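Local coordinates for pyoverdine synthetase F (Pseudomonas aeruginosa PAO1, PDB 6CUL), which belongs to the pyoverdine synthetase proteins and folds as an alpha/beta protein around a mixed, largely parallel beta-sheet, at residues L104-T109 against R129-T134; A7-L12 against G57-D62. All coordinates share one frame; numbering follows the deposited sequence.

Interaction 1 of 2, residues L104-T109 against R129-T134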
ATOM      1  N   LEU A 104      12.372  -8.221   3.526  1.00 38.55           N
ATOM      2  CA  LEU A 104      13.514  -7.936   2.679  1.00 44.07           C
ATOM      3  C   LEU A 104      13.696  -6.466   2.442  1.00 43.82           C
ATOM      4  O   LEU A 104      12.741  -5.790   2.207  1.00 43.15           O
ATOM      5  CB  LEU A 104      13.305  -8.506   1.300  1.00 48.10           C
ATOM      6  CG  LEU A 104      13.445  -9.980   1.151  1.00 47.74           C
ATOM      7  CD1 LEU A 104      13.293 -10.397  -0.276  1.00 43.50           C
ATOM      8  CD2 LEU A 104      14.808 -10.312   1.620  1.00 59.03           C
ATOM      9  N   SER A 105      14.912  -5.966   2.463  1.00 38.67           N
ATOM     10  CA  SER A 105      15.087  -4.596   2.177  1.00 37.31           C
ATOM     11  C   SER A 105      15.825  -4.484   0.886  1.00 48.65           C
ATOM     12  O   SER A 105      16.862  -5.083   0.757  1.00 49.03           O
ATOM     13  CB  SER A 105      15.872  -3.861   3.221  1.00 40.55           C
ATOM     14  OG  SER A 105      15.685  -2.467   3.092  1.00 30.04           O
ATOM     15  N   VAL A 106      15.301  -3.695  -0.033  1.00 46.52           N
ATOM     16  CA  VAL A 106      15.941  -3.387  -1.278  1.00 45.95           C
ATOM     17  C   VAL A 106      15.926  -1.868  -1.140  1.00 45.30           C
ATOM     18  O   VAL A 106      15.193  -1.207  -1.794  1.00 51.76           O
ATOM     19  CB  VAL A 106      15.201  -3.867  -2.495  1.00 45.45           C
ATOM     20  CG1 VAL A 106      15.638  -3.111  -3.718  1.00 53.55           C
ATOM     21  CG2 VAL A 106      15.411  -5.311  -2.694  1.00 36.02           C
ATOM     22  N   PRO A 107      16.802  -1.335  -0.300  1.00 44.22           N
ATOM     23  CA  PRO A 107      16.728   0.083  -0.002  1.00 44.68           C
ATOM     24  C   PRO A 107      16.935   1.096  -1.115  1.00 46.57           C
ATOM     25  O   PRO A 107      17.868   1.001  -1.796  1.00 40.14           O
ATOM     26  CB  PRO A 107      17.799   0.253   1.059  1.00 48.21           C
ATOM     27  CG  PRO A 107      18.118  -1.098   1.522  1.00 48.82           C
ATOM     28  CD  PRO A 107      17.915  -1.976   0.376  1.00 42.20           C
ATOM     29  N   SER A 108      16.032   2.064  -1.218  1.00 48.08           N
ATOM     30  CA  SER A 108      16.121   3.163  -2.132  1.00 39.83           C
ATOM     31  C   SER A 108      16.955   4.249  -1.536  1.00 37.01           C
ATOM     32  O   SER A 108      16.513   5.328  -1.301  1.00 33.04           O
ATOM     33  CB  SER A 108      14.764   3.759  -2.492  1.00 36.45           C
ATOM     34  OG  SER A 108      13.942   4.032  -1.430  1.00 42.59           O
ATOM     35  N   THR A 109      18.207   3.870  -1.355  1.00 40.96           N
ATOM     36  CA  THR A 109      19.327   4.656  -0.866  1.00 32.72           C
ATOM     37  C   THR A 109      19.645   5.882  -1.713  1.00 34.47           C
ATOM     38  O   THR A 109      19.941   6.891  -1.203  1.00 30.41           O
ATOM     39  CB  THR A 109      20.521   3.799  -0.832  1.00 29.33           C
ATOM     40  OG1 THR A 109      20.628   3.101  -2.064  1.00 33.47           O
ATOM     41  CG2 THR A 109      20.351   2.891   0.236  1.00 39.66           C
ATOM     42  N   ARG A 129      16.519  -1.736 -10.639  1.00 51.81           N
ATOM     43  CA  ARG A 129      17.232  -2.870 -11.141  1.00 45.60           C
ATOM     44  C   ARG A 129      17.375  -3.941 -10.069  1.00 44.92           C
ATOM     45  O   ARG A 129      17.212  -5.068 -10.365  1.00 42.49           O
ATOM     46  CB  ARG A 129      18.546  -2.459 -11.688  1.00 40.38           C
ATOM     47  CG  ARG A 129      19.251  -3.597 -12.347  1.00 44.42           C
ATOM     48  CD  ARG A 129      20.061  -4.455 -11.397  1.00 45.54           C
ATOM     49  NE  ARG A 129      21.048  -3.716 -10.666  1.00 37.91           N
ATOM     50  CZ  ARG A 129      21.700  -4.192  -9.632  1.00 39.82           C
ATOM     51  NH1 ARG A 129      21.440  -5.382  -9.188  1.00 33.44           N
ATOM     52  NH2 ARG A 129      22.572  -3.449  -9.006  1.00 42.70           N
ATOM     53  N   ARG A 130      17.666  -3.546  -8.838  1.00 47.58           N
ATOM     54  CA  ARG A 130      17.664  -4.446  -7.693  1.00 48.23           C
ATOM     55  C   ARG A 130      16.254  -4.971  -7.367  1.00 45.92           C
ATOM     56  O   ARG A 130      16.137  -6.011  -6.819  1.00 48.57           O
ATOM     57  CB  ARG A 130      18.207  -3.778  -6.452  1.00 41.96           C
ATOM     58  CG  ARG A 130      19.670  -3.969  -6.192  1.00 45.51           C
ATOM     59  CD  ARG A 130      20.149  -3.319  -4.902  1.00 51.97           C
ATOM     60  NE  ARG A 130      19.775  -1.912  -4.736  1.00 63.94           N
ATOM     61  CZ  ARG A 130      19.427  -1.343  -3.584  1.00 48.18           C
ATOM     62  NH1 ARG A 130      19.368  -2.029  -2.495  1.00 31.81           N
ATOM     63  NH2 ARG A 130      19.115  -0.080  -3.565  1.00 46.82           N
ATOM     64  N   LEU A 131      15.200  -4.224  -7.591  1.00 38.25           N
ATOM     65  CA  LEU A 131      13.887  -4.781  -7.382  1.00 45.31           C
ATOM     66  C   LEU A 131      13.658  -6.018  -8.277  1.00 40.34           C
ATOM     67  O   LEU A 131      13.311  -7.051  -7.792  1.00 41.60           O
ATOM     68  CB  LEU A 131      12.799  -3.722  -7.595  1.00 44.01           C
ATOM     69  CG  LEU A 131      12.653  -2.579  -6.600  1.00 44.08           C
ATOM     70  CD1 LEU A 131      11.466  -1.722  -6.861  1.00 39.62           C
ATOM     71  CD2 LEU A 131      12.562  -3.063  -5.198  1.00 52.15           C
ATOM     72  N   HIS A 132      13.899  -5.852  -9.571  1.00 45.75           N
ATOM     73  CA  HIS A 132      13.737  -6.867 -10.608  1.00 50.53           C
ATOM     74  C   HIS A 132      14.475  -8.112 -10.376  1.00 45.64           C
ATOM     75  O   HIS A 132      14.020  -9.167 -10.611  1.00 46.51           O
ATOM     76  CB  HIS A 132      14.187  -6.318 -11.962  1.00 38.62           C
ATOM     77  CG  HIS A 132      14.173  -7.326 -13.061  1.00 41.21           C
ATOM     78  ND1 HIS A 132      15.286  -8.029 -13.436  1.00 49.04           N
ATOM     79  CD2 HIS A 132      13.180  -7.766 -13.856  1.00 43.46           C
ATOM     80  CE1 HIS A 132      14.979  -8.859 -14.398  1.00 43.76           C
ATOM     81  NE2 HIS A 132      13.711  -8.706 -14.681  1.00 43.21           N
ATOM     82  N   ASP A 133      15.666  -7.931  -9.937  1.00 48.30           N
ATOM     83  CA  ASP A 133      16.633  -8.981  -9.718  1.00 52.54           C
ATOM     84  C   ASP A 133      16.250  -9.859  -8.577  1.00 44.85           C
ATOM     85  O   ASP A 133      16.295 -11.029  -8.715  1.00 54.08           O
ATOM     86  CB  ASP A 133      18.011  -8.412  -9.404  1.00 53.93           C
ATOM     87  CG  ASP A 133      18.807  -8.030 -10.612  1.00 50.48           C
ATOM     88  OD1 ASP A 133      18.283  -7.819 -11.685  1.00 44.45           O
ATOM     89  OD2 ASP A 133      20.000  -7.889 -10.440  1.00 41.86           O
ATOM     90  N   THR A 134      15.904  -9.309  -7.465  1.00 45.56           N
ATOM     91  CA  THR A 134      15.493 -10.185  -6.416  1.00 53.15           C
ATOM     92  C   THR A 134      14.083 -10.720  -6.489  1.00 51.04           C
ATOM     93  O   THR A 134      13.802 -11.533  -5.705  1.00 56.67           O
ATOM     94  CB  THR A 134      15.671  -9.661  -5.025  1.00 43.25           C
ATOM     95  OG1 THR A 134      15.677 -10.766  -4.158  1.00 45.15           O
ATOM     96  CG2 THR A 134      14.541  -8.856  -4.643  1.00 39.76           C
TER
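V106 meets three side chains of the helix at once, and its two methyls divide the work. CG1 stands anti to the backbone N (chi1 160°) and presses on L131 CD2 at 3.4 Å, closer than two carbons normally pack, while the two side chains run obliquely to one another. The same CG1 lies 3.8 Å from R130 CB, V106 and R130 lying alongside with opposed directions. The other methyl, CG2, is the looser partner, reaching T134 CG2 at 4.1 Å.

Beyond its CB, R130 extends past V106 toward P107 and bends at chi3 (-51°), which places NE. V106 CG1 then sits above one face of the guanidinium, displaced toward its rim. P107 crosses R130 at about a right angle, and its CD lies 3.2 Å from R130 NH1. At the edge of the guanidinium, near its plane, R130 NH2 donates to P107 O with an N-H...O angle of 153°; the modelled 2.4 Å between R130 NH2 and P107 O is too short to take literally, so the exact length is doubtful. P107 O also accepts from T109 N at 2.9 Å, closing an inverse gamma turn centred on S108, whereas T109 OG1 reaches this oxygen only weakly.

The contact joins the loop leaving strand 103-105 to helix 118-136, and F127 of that helix and I59 of strand 55-60 also pack against V106. S108 OG hydrogen-bonds to D61 OD2 and R111 NE. R130 therefore serves two chemistries: its aliphatic start joins the apolar patch of V106 and L131, and its charged end holds the loop by a backbone carbonyl already used by the turn. The charge would probably polarise P107 O, though the strength of the bond stays open.

Interaction 2 of 2, residues A7-L12 against G57-D62; sequences AYIWSL and GVIYDD
L12 lays CD1 over one face of the Y60 ring, 3.3 Å from Y60 CD2, and this end of the contact is the tight one. A Y60 chi1 of 82° places CG facing L12 CG and CD1. D62 OD1 takes L12 N with its syn lone pair at 2.7 Å; the acceptor sits at the start of helix 12-17, whose N-terminal end probably favours a negative charge. S11 OG donates to D61 OD1 at 2.6 Å, and both aspartates form salt bridges with R13.

Strands 6-9 and 55-60 run parallel, segments 7-9 and 57-60 making an angle of 20°, as neighbours in the 3-2-1-4-5 order of a Rossmann-like sheet, and helix 36-46, on the connection between them, packs on Y8 and V58. Y8 N to G57 O is nearly straight (173°) at 2.9 Å, and W10 N reaches I59 O at 3.1 Å, while I59 N to Y8 O is weak.

Side chains along the strands touch more loosely: I9 CG1 lies 4.2 Å from I59 CB, the two pointing the same way, and Y8 CD1 stands 4.3 Å from V58 CG1. W10 NE1, buried without a polar partner, has V58 CG1 at 3.9 Å.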
ATOM      1  N   ALA A   7       4.719 -11.764  -4.287  1.00 39.19           N
ATOM      2  CA  ALA A   7       5.713 -10.880  -3.661  1.00 39.28           C
ATOM      3  C   ALA A   7       5.079  -9.595  -3.207  1.00 32.59           C
ATOM      4  O   ALA A   7       4.305  -9.042  -3.884  1.00 27.20           O
ATOM      5  CB  ALA A   7       6.855 -10.598  -4.587  1.00 39.10           C
ATOM      6  N   TYR A   8       5.389  -9.154  -2.040  1.00 40.83           N
ATOM      7  CA  TYR A   8       4.767  -7.973  -1.532  1.00 40.77           C
ATOM      8  C   TYR A   8       5.768  -6.819  -1.255  1.00 36.40           C
ATOM      9  O   TYR A   8       6.847  -7.043  -0.840  1.00 30.88           O
ATOM     10  CB  TYR A   8       3.986  -8.408  -0.286  1.00 43.97           C
ATOM     11  CG  TYR A   8       3.043  -7.433   0.341  1.00 38.70           C
ATOM     12  CD1 TYR A   8       3.498  -6.378   1.056  1.00 30.01           C
ATOM     13  CD2 TYR A   8       1.708  -7.614   0.260  1.00 34.97           C
ATOM     14  CE1 TYR A   8       2.659  -5.509   1.645  1.00 32.58           C
ATOM     15  CE2 TYR A   8       0.855  -6.753   0.853  1.00 38.94           C
ATOM     16  CZ  TYR A   8       1.335  -5.686   1.554  1.00 38.33           C
ATOM     17  OH  TYR A   8       0.493  -4.833   2.170  1.00 31.65           O
ATOM     18  N   ILE A   9       5.393  -5.611  -1.588  1.00 32.19           N
ATOM     19  CA  ILE A   9       6.250  -4.457  -1.374  1.00 42.08           C
ATOM     20  C   ILE A   9       5.590  -3.263  -0.683  1.00 35.13           C
ATOM     21  O   ILE A   9       4.575  -2.836  -1.107  1.00 36.71           O
ATOM     22  CB  ILE A   9       6.868  -3.921  -2.701  1.00 35.74           C
ATOM     23  CG1 ILE A   9       7.435  -5.027  -3.550  1.00 30.34           C
ATOM     24  CG2 ILE A   9       7.934  -2.900  -2.419  1.00 33.70           C
ATOM     25  CD1 ILE A   9       7.954  -4.573  -4.868  1.00 32.39           C
ATOM     26  N   TRP A  10       6.193  -2.746   0.357  1.00 37.04           N
ATOM     27  CA  TRP A  10       5.702  -1.580   1.000  1.00 37.55           C
ATOM     28  C   TRP A  10       6.782  -0.733   1.734  1.00 47.10           C
ATOM     29  O   TRP A  10       7.702  -1.232   2.275  1.00 41.99           O
ATOM     30  CB  TRP A  10       4.599  -1.971   1.920  1.00 37.04           C
ATOM     31  CG  TRP A  10       5.037  -2.744   3.062  1.00 36.59           C
ATOM     32  CD1 TRP A  10       6.184  -3.397   3.205  1.00 36.05           C
ATOM     33  CD2 TRP A  10       4.299  -2.976   4.242  1.00 46.05           C
ATOM     34  NE1 TRP A  10       6.229  -4.010   4.377  1.00 30.64           N
ATOM     35  CE2 TRP A  10       5.070  -3.774   5.044  1.00 30.45           C
ATOM     36  CE3 TRP A  10       3.029  -2.627   4.673  1.00 43.90           C
ATOM     37  CZ2 TRP A  10       4.660  -4.167   6.229  1.00 31.97           C
ATOM     38  CZ3 TRP A  10       2.636  -3.036   5.839  1.00 28.46           C
ATOM     39  CH2 TRP A  10       3.430  -3.789   6.607  1.00 34.27           C
ATOM     40  N   SER A  11       6.623   0.543   1.753  1.00 44.78           N
ATOM     41  CA  SER A  11       7.545   1.352   2.434  1.00 37.26           C
ATOM     42  C   SER A  11       7.107   1.320   3.866  1.00 39.55           C
ATOM     43  O   SER A  11       6.096   1.844   4.128  1.00 37.64           O
ATOM     44  CB  SER A  11       7.399   2.786   1.965  1.00 33.18           C
ATOM     45  OG  SER A  11       7.911   3.021   0.713  1.00 38.44           O
ATOM     46  N   LEU A  12       7.906   0.836   4.791  1.00 30.68           N
ATOM     47  CA  LEU A  12       7.530   0.801   6.176  1.00 34.05           C
ATOM     48  C   LEU A  12       7.117   2.162   6.740  1.00 33.55           C
ATOM     49  O   LEU A  12       6.257   2.222   7.534  1.00 30.60           O
ATOM     50  CB  LEU A  12       8.675   0.286   7.011  1.00 32.59           C
ATOM     51  CG  LEU A  12       9.070  -1.160   6.871  1.00 33.05           C
ATOM     52  CD1 LEU A  12      10.200  -1.500   7.766  1.00 41.40           C
ATOM     53  CD2 LEU A  12       7.932  -2.103   7.137  1.00 30.91           C
ATOM     54  N   GLY A  57       8.059 -13.038  -0.668  1.00 37.08           N
ATOM     55  CA  GLY A  57       8.903 -12.081  -0.025  1.00 38.96           C
ATOM     56  C   GLY A  57       8.172 -10.844   0.374  1.00 42.76           C
ATOM     57  O   GLY A  57       7.266 -10.457  -0.272  1.00 43.03           O
ATOM     58  N   VAL A  58       8.590 -10.218   1.443  1.00 44.12           N
ATOM     59  CA  VAL A  58       7.933  -8.996   1.877  1.00 46.50           C
ATOM     60  C   VAL A  58       8.979  -7.883   1.895  1.00 44.36           C
ATOM     61  O   VAL A  58       9.535  -7.568   2.899  1.00 48.94           O
ATOM     62  CB  VAL A  58       7.253  -9.115   3.280  1.00 37.73           C
ATOM     63  CG1 VAL A  58       6.636  -7.806   3.684  1.00 45.81           C
ATOM     64  CG2 VAL A  58       6.189 -10.189   3.313  1.00 29.76           C
ATOM     65  N   ILE A  59       9.221  -7.333   0.745  1.00 31.74           N
ATOM     66  CA  ILE A  59      10.153  -6.289   0.520  1.00 32.17           C
ATOM     67  C   ILE A  59       9.729  -4.904   1.049  1.00 33.16           C
ATOM     68  O   ILE A  59       8.623  -4.559   1.047  1.00 38.68           O
ATOM     69  CB  ILE A  59      10.474  -6.265  -0.983  1.00 33.34           C
ATOM     70  CG1 ILE A  59      10.795  -7.677  -1.489  1.00 41.50           C
ATOM     71  CG2 ILE A  59      11.623  -5.341  -1.295  1.00 40.47           C
ATOM     72  CD1 ILE A  59      10.543  -7.938  -2.919  1.00 34.54           C
ATOM     73  N   TYR A  60      10.656  -4.166   1.572  1.00 40.17           N
ATOM     74  CA  TYR A  60      10.391  -2.854   2.069  1.00 39.06           C
ATOM     75  C   TYR A  60      11.568  -1.997   1.621  1.00 36.28           C
ATOM     76  O   TYR A  60      12.646  -2.449   1.599  1.00 43.81           O
ATOM     77  CB  TYR A  60      10.132  -2.898   3.570  1.00 35.39           C
ATOM     78  CG  TYR A  60      11.312  -2.927   4.378  1.00 38.60           C
ATOM     79  CD1 TYR A  60      12.007  -4.069   4.629  1.00 38.97           C
ATOM     80  CD2 TYR A  60      11.780  -1.783   4.872  1.00 41.20           C
ATOM     81  CE1 TYR A  60      13.145  -4.006   5.376  1.00 43.11           C
ATOM     82  CE2 TYR A  60      12.898  -1.709   5.621  1.00 37.05           C
ATOM     83  CZ  TYR A  60      13.560  -2.810   5.872  1.00 41.52           C
ATOM     84  OH  TYR A  60      14.638  -2.622   6.609  1.00 55.36           O
ATOM     85  N   ASP A  61      11.351  -0.782   1.236  1.00 29.65           N
ATOM     86  CA  ASP A  61      12.428   0.014   0.785  1.00 36.70           C
ATOM     87  C   ASP A  61      13.116   0.990   1.714  1.00 36.49           C
ATOM     88  O   ASP A  61      14.009   1.617   1.289  1.00 33.68           O
ATOM     89  CB  ASP A  61      11.948   0.819  -0.385  1.00 38.42           C
ATOM     90  CG  ASP A  61      11.281   2.052   0.012  1.00 35.01           C
ATOM     91  OD1 ASP A  61      10.360   2.025   0.756  1.00 32.89           O
ATOM     92  OD2 ASP A  61      11.663   3.051  -0.450  1.00 29.29           O
ATOM     93  N   ASP A  62      12.739   1.066   2.955  1.00 28.40           N
ATOM     94  CA  ASP A  62      13.298   2.068   3.808  1.00 27.22           C
ATOM     95  C   ASP A  62      14.763   1.906   4.105  1.00 40.66           C
ATOM     96  O   ASP A  62      15.254   0.832   4.068  1.00 43.50           O
ATOM     97  CB  ASP A  62      12.546   2.081   5.105  1.00 35.23           C
ATOM     98  CG  ASP A  62      11.095   1.972   4.932  1.00 32.91           C
ATOM     99  OD1 ASP A  62      10.597   0.968   4.500  1.00 29.39           O
ATOM    100  OD2 ASP A  62      10.444   2.905   5.254  1.00 31.92           O
TER

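Strand 55-60 connects the two contacts: strand 6-9 pairs with it on one side and strand 103-105 on the other, and the contact centres are 9 Å apart. L104 O and Y60 N, 2.7 Å apart, form a probable hydrogen bond between the strands, and beyond the strand ends S108 OG approaches D61 OD2 at 2.7 Å. The side chains of S108 and D61 each lie about 5 Å from a bound citric acid, probably from the crystallisation liquor. T109 of interaction 1 belongs to the pocket of N-(4-{[(2-amino-4-oxo-1,4-dihydroquinazolin-6-yl)methyl]amino}benzene-1-carbonyl)-D-glutamic acid (FGD). The side chain of S108 is about 14 Å from the bound FGD. In interaction 2, the side chain of D62 is about 11 Å from the bound FGD.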